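Local coordinates for peroxisomal fatty acid beta-oxidation multifunctional protein MFP2 (Arabidopsis thaliana, PDB 2WTB) that carries out enoyl-CoA hydratase and NAD-dependent 3-hydroxyacyl-CoA dehydrogenase steps of peroxisomal fatty acid beta-oxidation during seed germination, at residues A330-Y336 with V479-K485; Y386-V392 with D412-P418; I430-K434 with V463-H467; Q442-V446 with H467-V472. All blocks are in the same frame, centred on the assembly; numbering follows the deposited sequence.

Contact 1 of 4, residues A330-Y336 with V479-K485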
loop_
_atom_site.group_PDB
_atom_site.type_symbol
_atom_site.label_atom_id
_atom_site.label_comp_id
_atom_site.label_asym_id
_atom_site.label_seq_id
_atom_site.Cartn_x
_atom_site.Cartn_y
_atom_site.Cartn_z
ATOM N N ALA A 330 11.172 12.539 -7.331
ATOM C CA ALA A 330 10.524 12.189 -6.071
ATOM C C ALA A 330 10.866 13.180 -4.961
ATOM O O ALA A 330 10.017 13.522 -4.137
ATOM C CB ALA A 330 10.910 10.777 -5.657
ATOM N N LEU A 331 12.113 13.641 -4.950
ATOM C CA LEU A 331 12.593 14.537 -3.902
ATOM C C LEU A 331 11.998 15.945 -3.988
ATOM O O LEU A 331 11.439 16.444 -3.011
ATOM C CB LEU A 331 14.124 14.596 -3.903
ATOM C CG LEU A 331 14.857 13.380 -3.327
ATOM C CD1 LEU A 331 16.335 13.410 -3.691
ATOM C CD2 LEU A 331 14.678 13.305 -1.819
ATOM N N ILE A 332 12.118 16.583 -5.148
ATOM C CA ILE A 332 11.572 17.928 -5.330
ATOM C C ILE A 332 10.048 17.943 -5.217
ATOM O O ILE A 332 9.457 18.947 -4.817
ATOM C CB ILE A 332 11.991 18.558 -6.676
ATOM C CG1 ILE A 332 11.542 17.680 -7.846
ATOM C CG2 ILE A 332 13.494 18.788 -6.716
ATOM C CD1 ILE A 332 11.885 18.255 -9.203
ATOM N N LEU A 333 9.416 16.828 -5.572
ATOM C CA LEU A 333 7.972 16.694 -5.423
ATOM C C LEU A 333 7.574 16.784 -3.954
ATOM O O LEU A 333 6.401 16.974 -3.629
ATOM C CB LEU A 333 7.481 15.374 -6.022
ATOM C CG LEU A 333 7.339 15.320 -7.546
ATOM C CD1 LEU A 333 6.763 13.978 -7.992
ATOM C CD2 LEU A 333 6.477 16.469 -8.047
ATOM N N SER A 334 8.560 16.643 -3.071
ATOM C CA SER A 334 8.335 16.758 -1.634
ATOM C C SER A 334 9.128 17.928 -1.056
ATOM O O SER A 334 9.683 17.834 0.038
ATOM C CB SER A 334 8.722 15.460 -0.923
ATOM O OG SER A 334 7.967 14.364 -1.411
ATOM N N ASN A 335 9.158 19.032 -1.796
ATOM C CA ASN A 335 9.934 20.217 -1.424
ATOM C C ASN A 335 11.323 19.927 -0.851
ATOM O O ASN A 335 11.662 20.376 0.243
ATOM C CB ASN A 335 9.139 21.155 -0.501
ATOM C CG ASN A 335 8.426 20.421 0.617
ATOM O OD1 ASN A 335 7.468 19.684 0.381
ATOM N ND2 ASN A 335 8.878 20.635 1.848
ATOM N N TYR A 336 12.119 19.171 -1.602
ATOM C CA TYR A 336 13.524 18.957 -1.276
ATOM C C TYR A 336 14.399 19.651 -2.312
ATOM O O TYR A 336 14.353 19.310 -3.493
ATOM C CB TYR A 336 13.862 17.464 -1.263
ATOM C CG TYR A 336 13.546 16.744 0.028
ATOM C CD1 TYR A 336 12.544 15.786 0.083
ATOM C CD2 TYR A 336 14.263 17.011 1.188
ATOM C CE1 TYR A 336 12.259 15.118 1.258
ATOM C CE2 TYR A 336 13.981 16.348 2.370
ATOM C CZ TYR A 336 12.979 15.403 2.398
ATOM O OH TYR A 336 12.694 14.741 3.569
ATOM N N VAL A 479 13.170 10.130 5.709
ATOM C CA VAL A 479 13.092 10.729 4.383
ATOM C C VAL A 479 12.165 9.914 3.489
ATOM O O VAL A 479 11.366 10.467 2.734
ATOM C CB VAL A 479 14.480 10.829 3.723
ATOM C CG1 VAL A 479 14.342 10.994 2.218
ATOM C CG2 VAL A 479 15.262 11.983 4.319
ATOM N N GLY A 480 12.273 8.594 3.587
ATOM C CA GLY A 480 11.418 7.705 2.825
ATOM C C GLY A 480 9.953 8.005 3.064
ATOM O O GLY A 480 9.160 8.070 2.124
ATOM N N LYS A 481 9.594 8.194 4.330
ATOM C CA LYS A 481 8.220 8.509 4.695
ATOM C C LYS A 481 7.812 9.873 4.142
ATOM O O LYS A 481 6.680 10.058 3.694
ATOM C CB LYS A 481 8.051 8.477 6.215
ATOM C CG LYS A 481 6.632 8.727 6.689
ATOM C CD LYS A 481 6.503 8.520 8.189
ATOM C CE LYS A 481 5.065 8.707 8.646
ATOM N NZ LYS A 481 4.899 8.442 10.103
ATOM N N LYS A 482 8.745 10.819 4.170
ATOM C CA LYS A 482 8.487 12.170 3.683
ATOM C C LYS A 482 8.141 12.187 2.194
ATOM O O LYS A 482 7.408 13.060 1.733
ATOM C CB LYS A 482 9.697 13.070 3.940
ATOM C CG LYS A 482 10.096 13.188 5.401
ATOM C CD LYS A 482 9.000 13.837 6.228
ATOM C CE LYS A 482 9.469 14.093 7.649
ATOM N NZ LYS A 482 8.423 14.769 8.465
ATOM N N ILE A 483 8.678 11.228 1.447
ATOM C CA ILE A 483 8.437 11.158 0.008
ATOM C C ILE A 483 7.459 10.044 -0.356
ATOM O O ILE A 483 7.604 9.385 -1.386
ATOM C CB ILE A 483 9.745 10.985 -0.788
ATOM C CG1 ILE A 483 10.503 9.742 -0.318
ATOM C CG2 ILE A 483 10.616 12.223 -0.653
ATOM C CD1 ILE A 483 11.814 9.521 -1.044
ATOM N N LYS A 484 6.467 9.840 0.505
ATOM C CA LYS A 484 5.371 8.915 0.232
ATOM C C LYS A 484 5.843 7.529 -0.206
ATOM O O LYS A 484 5.200 6.874 -1.028
ATOM C CB LYS A 484 4.430 9.512 -0.815
ATOM C CG LYS A 484 4.010 10.942 -0.516
ATOM C CD LYS A 484 3.432 11.067 0.884
ATOM C CE LYS A 484 2.908 12.473 1.143
ATOM N NZ LYS A 484 3.970 13.506 0.983
ATOM N N LYS A 485 6.964 7.087 0.348
ATOM C CA LYS A 485 7.486 5.756 0.070
ATOM C C LYS A 485 7.265 4.854 1.277
ATOM O O LYS A 485 7.072 5.336 2.394
ATOM C CB LYS A 485 8.981 5.827 -0.249
ATOM C CG LYS A 485 9.316 6.455 -1.590
ATOM C CD LYS A 485 9.399 5.404 -2.679
ATOM C CE LYS A 485 9.915 5.998 -3.979
ATOM N NZ LYS A 485 8.912 6.891 -4.624
#
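The apolar part of this contact centres on the CG2 methyl of I483, which meets four residues of 330-336. Closest to it is OG of S334, at 3.5 Å. It also lies 3.8 Å from CE1 of Y336, reaching the ring obliquely, 3.8 Å from the carbonyl oxygen O of A330, and more loosely it approaches CD2 of L331. The torsion of I483 explains this role: with CG1 between the backbone N and the carbonyl carbon (chi1 57°), CG2 is the branch turned to the other segment. The Y336 side chain crosses those of I483 and K482 at about a right angle. Its hydroxyl OH ends 3.5 Å from CB of K482, which sits at the ring edge near the ring plane, while CG2 of V479 adds a looser contact to the same oxygen.

Both segments are helix ends closed by a Schellman motif. In helix 322-332 the C-prime residue is N335, at positive phi, with Y336 N bonded weakly to L331 O; in helix 470-482 it is K484, with K485 N bonded to G480 O at 3.0 Å. The first helix follows strand 315-318, and a GxGxxG pattern spans the turn and the helix start, consistent with the dinucleotide-binding helix of a Rossmann fold; L331 packs onto V315 and I317 of that strand.

Polar contact across the pair is slight. S334 OG gives a weak hydrogen bond to K482 O at 3.4 Å, directed at the carbonyl of the last helical residue. The ammonium of K485 comes near CB of A330 but bonds to the carbonyl of A454.

Contact 2 of 4, residues Y386-V392 with D412-P418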
loop_
_atom_site.group_PDB
_atom_site.type_symbol
_atom_site.label_atom_id
_atom_site.label_comp_id
_atom_site.label_asym_id
_atom_site.label_seq_id
_atom_site.Cartn_x
_atom_site.Cartn_y
_atom_site.Cartn_z
ATOM N N TYR A 386 31.665 20.077 -7.857
ATOM C CA TYR A 386 31.450 19.546 -6.514
ATOM C C TYR A 386 31.391 20.642 -5.454
ATOM O O TYR A 386 30.957 20.399 -4.330
ATOM C CB TYR A 386 32.549 18.549 -6.145
ATOM C CG TYR A 386 32.337 17.148 -6.671
ATOM C CD1 TYR A 386 31.228 16.404 -6.291
ATOM C CD2 TYR A 386 33.260 16.561 -7.525
ATOM C CE1 TYR A 386 31.036 15.119 -6.761
ATOM C CE2 TYR A 386 33.077 15.276 -8.000
ATOM C CZ TYR A 386 31.965 14.560 -7.614
ATOM O OH TYR A 386 31.782 13.280 -8.087
ATOM N N GLU A 387 31.835 21.843 -5.809
ATOM C CA GLU A 387 31.887 22.946 -4.851
ATOM C C GLU A 387 30.510 23.305 -4.302
ATOM O O GLU A 387 30.394 24.025 -3.310
ATOM C CB GLU A 387 32.547 24.177 -5.477
ATOM C CG GLU A 387 34.047 24.037 -5.669
ATOM C CD GLU A 387 34.779 23.767 -4.366
ATOM O OE1 GLU A 387 35.848 23.123 -4.406
ATOM O OE2 GLU A 387 34.283 24.194 -3.301
ATOM N N SER A 388 29.468 22.800 -4.953
ATOM C CA SER A 388 28.102 23.044 -4.510
ATOM C C SER A 388 27.633 21.952 -3.553
ATOM O O SER A 388 26.452 21.867 -3.221
ATOM C CB SER A 388 27.163 23.140 -5.715
ATOM O OG SER A 388 27.443 22.121 -6.658
ATOM N N PHE A 389 28.572 21.122 -3.109
ATOM C CA PHE A 389 28.271 20.036 -2.183
ATOM C C PHE A 389 28.646 20.413 -0.754
ATOM O O PHE A 389 28.407 19.653 0.184
ATOM C CB PHE A 389 29.014 18.762 -2.592
ATOM C CG PHE A 389 28.417 18.066 -3.780
ATOM C CD1 PHE A 389 28.170 18.756 -4.955
ATOM C CD2 PHE A 389 28.119 16.717 -3.727
ATOM C CE1 PHE A 389 27.624 18.114 -6.050
ATOM C CE2 PHE A 389 27.577 16.071 -4.817
ATOM C CZ PHE A 389 27.329 16.770 -5.980
ATOM N N ARG A 390 29.234 21.594 -0.597
ATOM C CA ARG A 390 29.666 22.070 0.711
ATOM C C ARG A 390 28.476 22.344 1.624
ATOM O O ARG A 390 28.645 22.694 2.790
ATOM C CB ARG A 390 30.497 23.343 0.558
ATOM C CG ARG A 390 31.681 23.203 -0.380
ATOM C CD ARG A 390 32.709 22.237 0.178
ATOM N NE ARG A 390 33.947 22.255 -0.596
ATOM C CZ ARG A 390 35.053 21.607 -0.250
ATOM N NH1 ARG A 390 35.081 20.885 0.863
ATOM N NH2 ARG A 390 36.132 21.682 -1.015
ATOM N N ASP A 391 27.272 22.177 1.088
ATOM C CA ASP A 391 26.063 22.536 1.812
ATOM C C ASP A 391 25.067 21.379 1.862
ATOM O O ASP A 391 24.023 21.477 2.507
ATOM C CB ASP A 391 25.415 23.757 1.153
ATOM C CG ASP A 391 24.376 24.416 2.035
ATOM O OD1 ASP A 391 24.453 24.255 3.271
ATOM O OD2 ASP A 391 23.484 25.102 1.491
ATOM N N VAL A 392 25.396 20.284 1.185
ATOM C CA VAL A 392 24.469 19.163 1.045
ATOM C C VAL A 392 24.378 18.307 2.307
ATOM O O VAL A 392 25.389 17.996 2.933
ATOM C CB VAL A 392 24.846 18.265 -0.148
ATOM C CG1 VAL A 392 23.753 17.243 -0.403
ATOM C CG2 VAL A 392 25.081 19.107 -1.388
ATOM N N ASP A 412 35.511 11.443 -3.742
ATOM C CA ASP A 412 35.230 12.863 -3.929
ATOM C C ASP A 412 34.142 13.333 -2.969
ATOM O O ASP A 412 34.236 14.417 -2.396
ATOM C CB ASP A 412 34.808 13.143 -5.373
ATOM C CG ASP A 412 35.931 12.907 -6.364
ATOM O OD1 ASP A 412 37.105 12.860 -5.939
ATOM O OD2 ASP A 412 35.640 12.772 -7.571
ATOM N N LEU A 413 33.108 12.513 -2.805
ATOM C CA LEU A 413 32.021 12.833 -1.889
ATOM C C LEU A 413 32.567 13.137 -0.502
ATOM O O LEU A 413 32.310 14.199 0.059
ATOM C CB LEU A 413 31.018 11.681 -1.815
ATOM C CG LEU A 413 30.055 11.529 -2.991
ATOM C CD1 LEU A 413 29.141 10.337 -2.775
ATOM C CD2 LEU A 413 29.246 12.799 -3.176
ATOM N N GLU A 414 33.328 12.193 0.041
ATOM C CA GLU A 414 33.933 12.349 1.357
ATOM C C GLU A 414 34.792 13.608 1.423
ATOM O O GLU A 414 34.986 14.185 2.493
ATOM C CB GLU A 414 34.780 11.121 1.692
ATOM C CG GLU A 414 35.462 11.179 3.045
ATOM C CD GLU A 414 36.441 10.041 3.242
ATOM O OE1 GLU A 414 36.430 9.423 4.327
ATOM O OE2 GLU A 414 37.216 9.755 2.305
ATOM N N LYS A 415 35.298 14.034 0.270
ATOM C CA LYS A 415 36.180 15.192 0.202
ATOM C C LYS A 415 35.417 16.517 0.213
ATOM O O LYS A 415 35.686 17.386 1.042
ATOM C CB LYS A 415 37.074 15.115 -1.037
ATOM C CG LYS A 415 38.066 16.263 -1.154
ATOM C CD LYS A 415 38.839 16.206 -2.461
ATOM C CE LYS A 415 39.677 14.943 -2.559
ATOM N NZ LYS A 415 40.406 14.867 -3.856
ATOM N N TYR A 416 34.463 16.660 -0.703
ATOM C CA TYR A 416 33.766 17.932 -0.897
ATOM C C TYR A 416 32.518 18.100 -0.028
ATOM O O TYR A 416 31.947 19.190 0.040
ATOM C CB TYR A 416 33.400 18.122 -2.373
ATOM C CG TYR A 416 34.589 18.106 -3.309
ATOM C CD1 TYR A 416 35.344 19.250 -3.524
ATOM C CD2 TYR A 416 34.954 16.944 -3.978
ATOM C CE1 TYR A 416 36.431 19.241 -4.379
ATOM C CE2 TYR A 416 36.040 16.925 -4.833
ATOM C CZ TYR A 416 36.775 18.074 -5.030
ATOM O OH TYR A 416 37.857 18.058 -5.881
ATOM N N CYS A 417 32.095 17.028 0.633
ATOM C CA CYS A 417 30.886 17.072 1.453
ATOM C C CYS A 417 31.175 17.430 2.905
ATOM O O CYS A 417 32.305 17.287 3.374
ATOM C CB CYS A 417 30.145 15.733 1.395
ATOM S SG CYS A 417 29.198 15.463 -0.112
ATOM N N PRO A 418 30.146 17.913 3.617
ATOM C CA PRO A 418 30.212 18.140 5.065
ATOM C C PRO A 418 30.377 16.818 5.812
ATOM O O PRO A 418 30.007 15.768 5.284
ATOM C CB PRO A 418 28.847 18.757 5.385
ATOM C CG PRO A 418 28.367 19.325 4.089
ATOM C CD PRO A 418 28.886 18.402 3.036
#
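Y386 and Y416 lie with their planes nearly parallel, 8° apart, but displaced so that little of one ring lies over the other, the centroids 5.1 Å from each other. What fills the place over the Y416 ring is the CB of Y386, 3.7 Å from that ring's centroid and 21° off its normal, a CH-pi contact. In a second CH-pi contact, CB of D412 lies over a face of the Y386 ring, 4.2 Å from its centroid. Replacing Y386 by an alanine would probably open a gap beside CB of D412, as the ring that now lies against it would be gone.

F389 contributes a different surface. SG of C417 meets its ring at the edge, a sulfur-aromatic contact with CD2 of F389 at 4.0 Å, and CD2 of L413 approaches obliquely. The carbonyl oxygen O of F389 lies 3.2 Å from CD of P418. The end of helix 403-416 is packed against the loop that connects strands 380-383 and 394-397 of the Rossmann-type sheet.

The chain of R390 bends at chi2 (-66°), which brings the guanidinium back over the helix end, with CD1 of Y416 over one of its faces and CD of R390 only 3.1 Å from the carbonyl oxygen O of Y416.

Further out, NE of R390 gives a weak, nearly straight hydrogen bond to OE2 of E387, at 3.3 Å, as part of a salt bridge, which probably helps to fix the guanidinium's rotation. Behind the loop, F389 packs onto I339 and K341 of strand 338-341.

Contact 3 of 4, residues I430-K434 with V463-H467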
loop_
_atom_site.group_PDB
_atom_site.type_symbol
_atom_site.label_atom_id
_atom_site.label_comp_id
_atom_site.label_asym_id
_atom_site.label_seq_id
_atom_site.Cartn_x
_atom_site.Cartn_y
_atom_site.Cartn_z
ATOM N N ILE A 430 26.236 -3.908 -6.700
ATOM C CA ILE A 430 27.568 -3.738 -6.134
ATOM C C ILE A 430 27.550 -3.671 -4.609
ATOM O O ILE A 430 26.724 -2.980 -4.012
ATOM C CB ILE A 430 28.271 -2.492 -6.710
ATOM C CG1 ILE A 430 28.363 -2.599 -8.234
ATOM C CG2 ILE A 430 29.654 -2.326 -6.102
ATOM C CD1 ILE A 430 29.095 -1.450 -8.891
ATOM N N ASP A 431 28.470 -4.407 -3.991
ATOM C CA ASP A 431 28.619 -4.438 -2.541
ATOM C C ASP A 431 28.926 -3.049 -1.979
ATOM O O ASP A 431 29.947 -2.446 -2.311
ATOM C CB ASP A 431 29.725 -5.428 -2.162
ATOM C CG ASP A 431 30.086 -5.379 -0.688
ATOM O OD1 ASP A 431 29.322 -4.792 0.106
ATOM O OD2 ASP A 431 31.141 -5.937 -0.323
ATOM N N LEU A 432 28.040 -2.554 -1.121
ATOM C CA LEU A 432 28.196 -1.233 -0.519
ATOM C C LEU A 432 29.549 -1.048 0.178
ATOM O O LEU A 432 30.097 0.055 0.201
ATOM C CB LEU A 432 27.054 -0.950 0.462
ATOM C CG LEU A 432 25.730 -0.441 -0.113
ATOM C CD1 LEU A 432 25.181 -1.400 -1.145
ATOM C CD2 LEU A 432 24.724 -0.242 0.997
ATOM N N ASN A 433 30.083 -2.126 0.742
ATOM C CA ASN A 433 31.362 -2.054 1.448
ATOM C C ASN A 433 32.555 -1.770 0.541
ATOM O O ASN A 433 33.561 -1.214 0.985
ATOM C CB ASN A 433 31.605 -3.324 2.265
ATOM C CG ASN A 433 30.809 -3.342 3.552
ATOM O OD1 ASN A 433 30.214 -4.355 3.916
ATOM N ND2 ASN A 433 30.786 -2.209 4.243
ATOM N N LYS A 434 32.442 -2.149 -0.728
ATOM C CA LYS A 434 33.522 -1.927 -1.680
ATOM C C LYS A 434 33.472 -0.521 -2.270
ATOM O O LYS A 434 34.491 0.019 -2.701
ATOM C CB LYS A 434 33.493 -2.981 -2.790
ATOM C CG LYS A 434 33.940 -4.357 -2.330
ATOM C CD LYS A 434 33.850 -5.374 -3.451
ATOM C CE LYS A 434 34.183 -6.771 -2.952
ATOM N NZ LYS A 434 34.019 -7.793 -4.023
ATOM N N VAL A 463 19.369 -0.084 2.524
ATOM C CA VAL A 463 20.368 -1.129 2.714
ATOM C C VAL A 463 21.432 -0.709 3.723
ATOM O O VAL A 463 22.249 0.172 3.451
ATOM C CB VAL A 463 21.052 -1.502 1.385
ATOM C CG1 VAL A 463 22.039 -2.635 1.599
ATOM C CG2 VAL A 463 20.013 -1.888 0.343
ATOM N N ARG A 464 21.416 -1.347 4.889
ATOM C CA ARG A 464 22.382 -1.054 5.940
ATOM C C ARG A 464 23.572 -1.997 5.825
ATOM O O ARG A 464 23.450 -3.097 5.295
ATOM C CB ARG A 464 21.735 -1.230 7.316
ATOM C CG ARG A 464 21.828 -2.656 7.832
ATOM C CD ARG A 464 20.552 -3.115 8.515
ATOM N NE ARG A 464 20.517 -2.770 9.929
ATOM C CZ ARG A 464 19.881 -3.487 10.848
ATOM N NH1 ARG A 464 19.241 -4.592 10.496
ATOM N NH2 ARG A 464 19.893 -3.107 12.119
ATOM N N THR A 465 24.723 -1.566 6.325
ATOM C CA THR A 465 25.880 -2.443 6.407
ATOM C C THR A 465 26.149 -2.742 7.870
ATOM O O THR A 465 25.352 -2.380 8.735
ATOM C CB THR A 465 27.132 -1.806 5.790
ATOM O OG1 THR A 465 26.782 -1.136 4.574
ATOM C CG2 THR A 465 28.165 -2.871 5.485
ATOM N N ASN A 466 27.266 -3.410 8.144
ATOM C CA ASN A 466 27.712 -3.627 9.512
ATOM C C ASN A 466 28.188 -2.314 10.116
ATOM O O ASN A 466 28.306 -2.182 11.333
ATOM C CB ASN A 466 28.855 -4.640 9.548
ATOM C CG ASN A 466 28.531 -5.913 8.802
ATOM O OD1 ASN A 466 29.337 -6.403 8.008
ATOM N ND2 ASN A 466 27.344 -6.460 9.049
ATOM N N HIS A 467 28.456 -1.341 9.250
ATOM C CA HIS A 467 29.040 -0.075 9.674
ATOM C C HIS A 467 28.036 1.077 9.675
ATOM O O HIS A 467 28.192 2.041 10.424
ATOM C CB HIS A 467 30.243 0.268 8.795
ATOM C CG HIS A 467 31.242 -0.842 8.689
ATOM N ND1 HIS A 467 32.215 -1.062 9.641
ATOM C CD2 HIS A 467 31.415 -1.799 7.748
ATOM C CE1 HIS A 467 32.944 -2.105 9.290
ATOM N NE2 HIS A 467 32.481 -2.570 8.143
#
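N433 and T465 make the nearest backbone approach, 7.4 Å between their CA atoms, so side chains rather than main chains join the first turn of helix 432-435 to the end of strand 459-464. No hydrogen bond joins the two segments.

L432 provides the apolar half. Its CD2 methyl touches CG1 of V463 at 3.6 Å, the two side chains meeting at a slant, and the same methyl lies against the V463 carbonyl oxygen. V463 has CG1 anti to its backbone N (chi1 -177°), the placement that presents this methyl to the leucine.

The N433 amide meets carbon across this contact. The side chains of N433 and T465 arrive from opposite directions, and ND2 and OD1 of N433 both lie 3.0 Å from the CG2 methyl of T465; at this resolution that closeness should not be over-read. ND2 also lies 3.6 Å from CD2 of H467, at the edge of the imidazole and near its plane, with the amide and ring planes 85° apart.

The helix start is set by D431 at the N-cap position. Its OD1 accepts from N433 N at 2.8 Å, with the donor above the carboxylate plane, 64° out of it, and N492 ND2 bonds to the same oxygen. A helix N-terminus would be expected to favour the charged carboxylate.

Within the dehydrogenase domain, V463 pairs through its backbone with G447 of strand 445-450 and its side chain touches V490 of strand 486-491, while L432 reaches T427 and N492. Helix 432-435 sits against the end of strand 459-464, beside its sheet neighbours.

Contact 4 of 4, residues Q442-V446 with H467-V472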
loop_
_atom_site.group_PDB
_atom_site.type_symbol
_atom_site.label_atom_id
_atom_site.label_comp_id
_atom_site.label_asym_id
_atom_site.label_seq_id
_atom_site.Cartn_x
_atom_site.Cartn_y
_atom_site.Cartn_z
ATOM N N GLN A 442 32.678 4.876 6.587
ATOM C CA GLN A 442 31.833 3.686 6.522
ATOM C C GLN A 442 30.543 3.838 7.324
ATOM O O GLN A 442 29.547 3.176 7.043
ATOM C CB GLN A 442 32.601 2.447 6.990
ATOM C CG GLN A 442 33.708 2.004 6.046
ATOM C CD GLN A 442 34.892 2.952 6.037
ATOM O OE1 GLN A 442 35.183 3.615 7.034
ATOM N NE2 GLN A 442 35.586 3.016 4.907
ATOM N N ASP A 443 30.561 4.713 8.323
ATOM C CA ASP A 443 29.383 4.924 9.152
ATOM C C ASP A 443 28.347 5.787 8.437
ATOM O O ASP A 443 27.170 5.792 8.806
ATOM C CB ASP A 443 29.773 5.573 10.477
ATOM C CG ASP A 443 30.300 6.980 10.300
ATOM O OD1 ASP A 443 31.199 7.178 9.453
ATOM O OD2 ASP A 443 29.814 7.887 11.009
ATOM N N ARG A 444 28.789 6.510 7.414
ATOM C CA ARG A 444 27.920 7.432 6.689
ATOM C C ARG A 444 27.394 6.833 5.390
ATOM O O ARG A 444 26.521 7.412 4.742
ATOM C CB ARG A 444 28.667 8.730 6.372
ATOM C CG ARG A 444 28.832 9.676 7.543
ATOM C CD ARG A 444 29.282 11.044 7.063
ATOM N NE ARG A 444 30.696 11.069 6.697
ATOM C CZ ARG A 444 31.231 11.936 5.844
ATOM N NH1 ARG A 444 30.467 12.842 5.249
ATOM N NH2 ARG A 444 32.529 11.891 5.575
ATOM N N ILE A 445 27.936 5.683 5.003
ATOM C CA ILE A 445 27.564 5.057 3.737
ATOM C C ILE A 445 26.403 4.082 3.903
ATOM O O ILE A 445 26.485 3.124 4.672
ATOM C CB ILE A 445 28.764 4.345 3.084
ATOM C CG1 ILE A 445 29.766 5.378 2.567
ATOM C CG2 ILE A 445 28.300 3.450 1.948
ATOM C CD1 ILE A 445 31.099 4.792 2.171
ATOM N N VAL A 446 25.321 4.343 3.175
ATOM C CA VAL A 446 24.110 3.536 3.265
ATOM C C VAL A 446 23.520 3.305 1.876
ATOM O O VAL A 446 23.875 3.995 0.920
ATOM C CB VAL A 446 23.059 4.211 4.174
ATOM C CG1 VAL A 446 22.547 5.492 3.534
ATOM C CG2 VAL A 446 21.910 3.256 4.480
ATOM N N HIS A 467 28.456 -1.341 9.250
ATOM C CA HIS A 467 29.040 -0.075 9.674
ATOM C C HIS A 467 28.036 1.077 9.675
ATOM O O HIS A 467 28.192 2.041 10.424
ATOM C CB HIS A 467 30.243 0.268 8.795
ATOM C CG HIS A 467 31.242 -0.842 8.689
ATOM N ND1 HIS A 467 32.215 -1.062 9.641
ATOM C CD2 HIS A 467 31.415 -1.799 7.748
ATOM C CE1 HIS A 467 32.944 -2.105 9.290
ATOM N NE2 HIS A 467 32.481 -2.570 8.143
ATOM N N THR A 468 27.013 0.982 8.834
ATOM C CA THR A 468 25.998 2.025 8.774
ATOM C C THR A 468 25.528 2.373 10.178
ATOM O O THR A 468 25.081 1.504 10.925
ATOM C CB THR A 468 24.784 1.597 7.931
ATOM O OG1 THR A 468 25.209 1.272 6.603
ATOM C CG2 THR A 468 23.761 2.720 7.873
ATOM N N SER A 469 25.637 3.648 10.533
ATOM C CA SER A 469 25.229 4.101 11.856
ATOM C C SER A 469 23.710 4.174 11.976
ATOM O O SER A 469 23.019 4.554 11.031
ATOM C CB SER A 469 25.843 5.465 12.169
ATOM O OG SER A 469 25.222 6.482 11.406
ATOM N N ALA A 470 23.198 3.810 13.147
ATOM C CA ALA A 470 21.764 3.831 13.393
ATOM C C ALA A 470 21.152 5.183 13.046
ATOM O O ALA A 470 20.058 5.250 12.484
ATOM C CB ALA A 470 21.471 3.474 14.839
ATOM N N GLN A 471 21.862 6.255 13.380
ATOM C CA GLN A 471 21.346 7.605 13.167
ATOM C C GLN A 471 21.129 7.916 11.689
ATOM O O GLN A 471 20.211 8.653 11.335
ATOM C CB GLN A 471 22.273 8.647 13.797
ATOM C CG GLN A 471 21.891 10.087 13.489
ATOM C CD GLN A 471 20.601 10.510 14.158
ATOM O OE1 GLN A 471 20.435 10.364 15.372
ATOM N NE2 GLN A 471 19.678 11.048 13.371
ATOM N N VAL A 472 21.974 7.356 10.829
ATOM C CA VAL A 472 21.815 7.539 9.390
ATOM C C VAL A 472 20.586 6.780 8.888
ATOM O O VAL A 472 19.840 7.273 8.039
ATOM C CB VAL A 472 23.069 7.092 8.611
ATOM C CG1 VAL A 472 22.802 7.101 7.111
ATOM C CG2 VAL A 472 24.243 7.996 8.940
#
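V446 and V472 carry the apolar side of this contact, their side chains lying alongside one another and pointing opposite ways, with the CG1 methyls 3.9 Å apart. CG2 of V446 meets CG2 of T468, the two side chains crossing at an angle. T468 has CG2 anti to its backbone N and OG1 beside that N (chi1 -59°), sending the methyl to the valine and the hydroxyl to the backbone.

That hydroxyl gives a hydrogen bond to I445 O, OG1 to O 3.0 Å, at a C=O...donor angle of 150°, slightly tilted from the carbonyl plane. It also bonds to T465 N and therefore bridges the start of strand 445-450 to the loop leaving strand 459-464. A valine in place of T468 would probably leave I445 O and T465 N without this shared partner.

The D443 carbonyl is the other polar focus. S469 N donates to D443 O at 3.2 Å, with an angle of 167° at the hydrogen, and S469 OG adds a weak bond to the same oxygen. S469 is the N-cap of helix 470-482, its OG also accepting weakly from V472 N. D443 further lays its CA against H467 O, a CA-H...O contact of 3.4 Å, while CB of Q442 rests on CB of H467 at 3.7 Å.

The chemistry is thus mostly backbone carbonyls of 442-446 gripped by donors from the loop that starts helix 470-482. D443 O takes a backbone bond and a weak hydroxyl bond from S469, which probably fixes the start of helix 470-482 relative to the strand.

Overall arrangement
All four contacts belong to the NAD-binding part of the dehydrogenase. Contact 1 is the most buried and lies closest to the centre of the chain, about 16 Å away; contact 2 is partly exposed, about 36 Å out, and relies on aromatic rings and a guanidinium. Contacts 3 and 4 are neighbours, about 9 Å between centres, sharing H467 and using the adjacent strands 459-464 and 445-450. Contact 3 has no bond across it, whereas contact 4 is knit by hydrogen bonds. Contacts 1 and 4 use opposite ends of helix 470-482, and contact 2 meets contact 4 where R444 NH1 approaches P418 O at 3.0 Å.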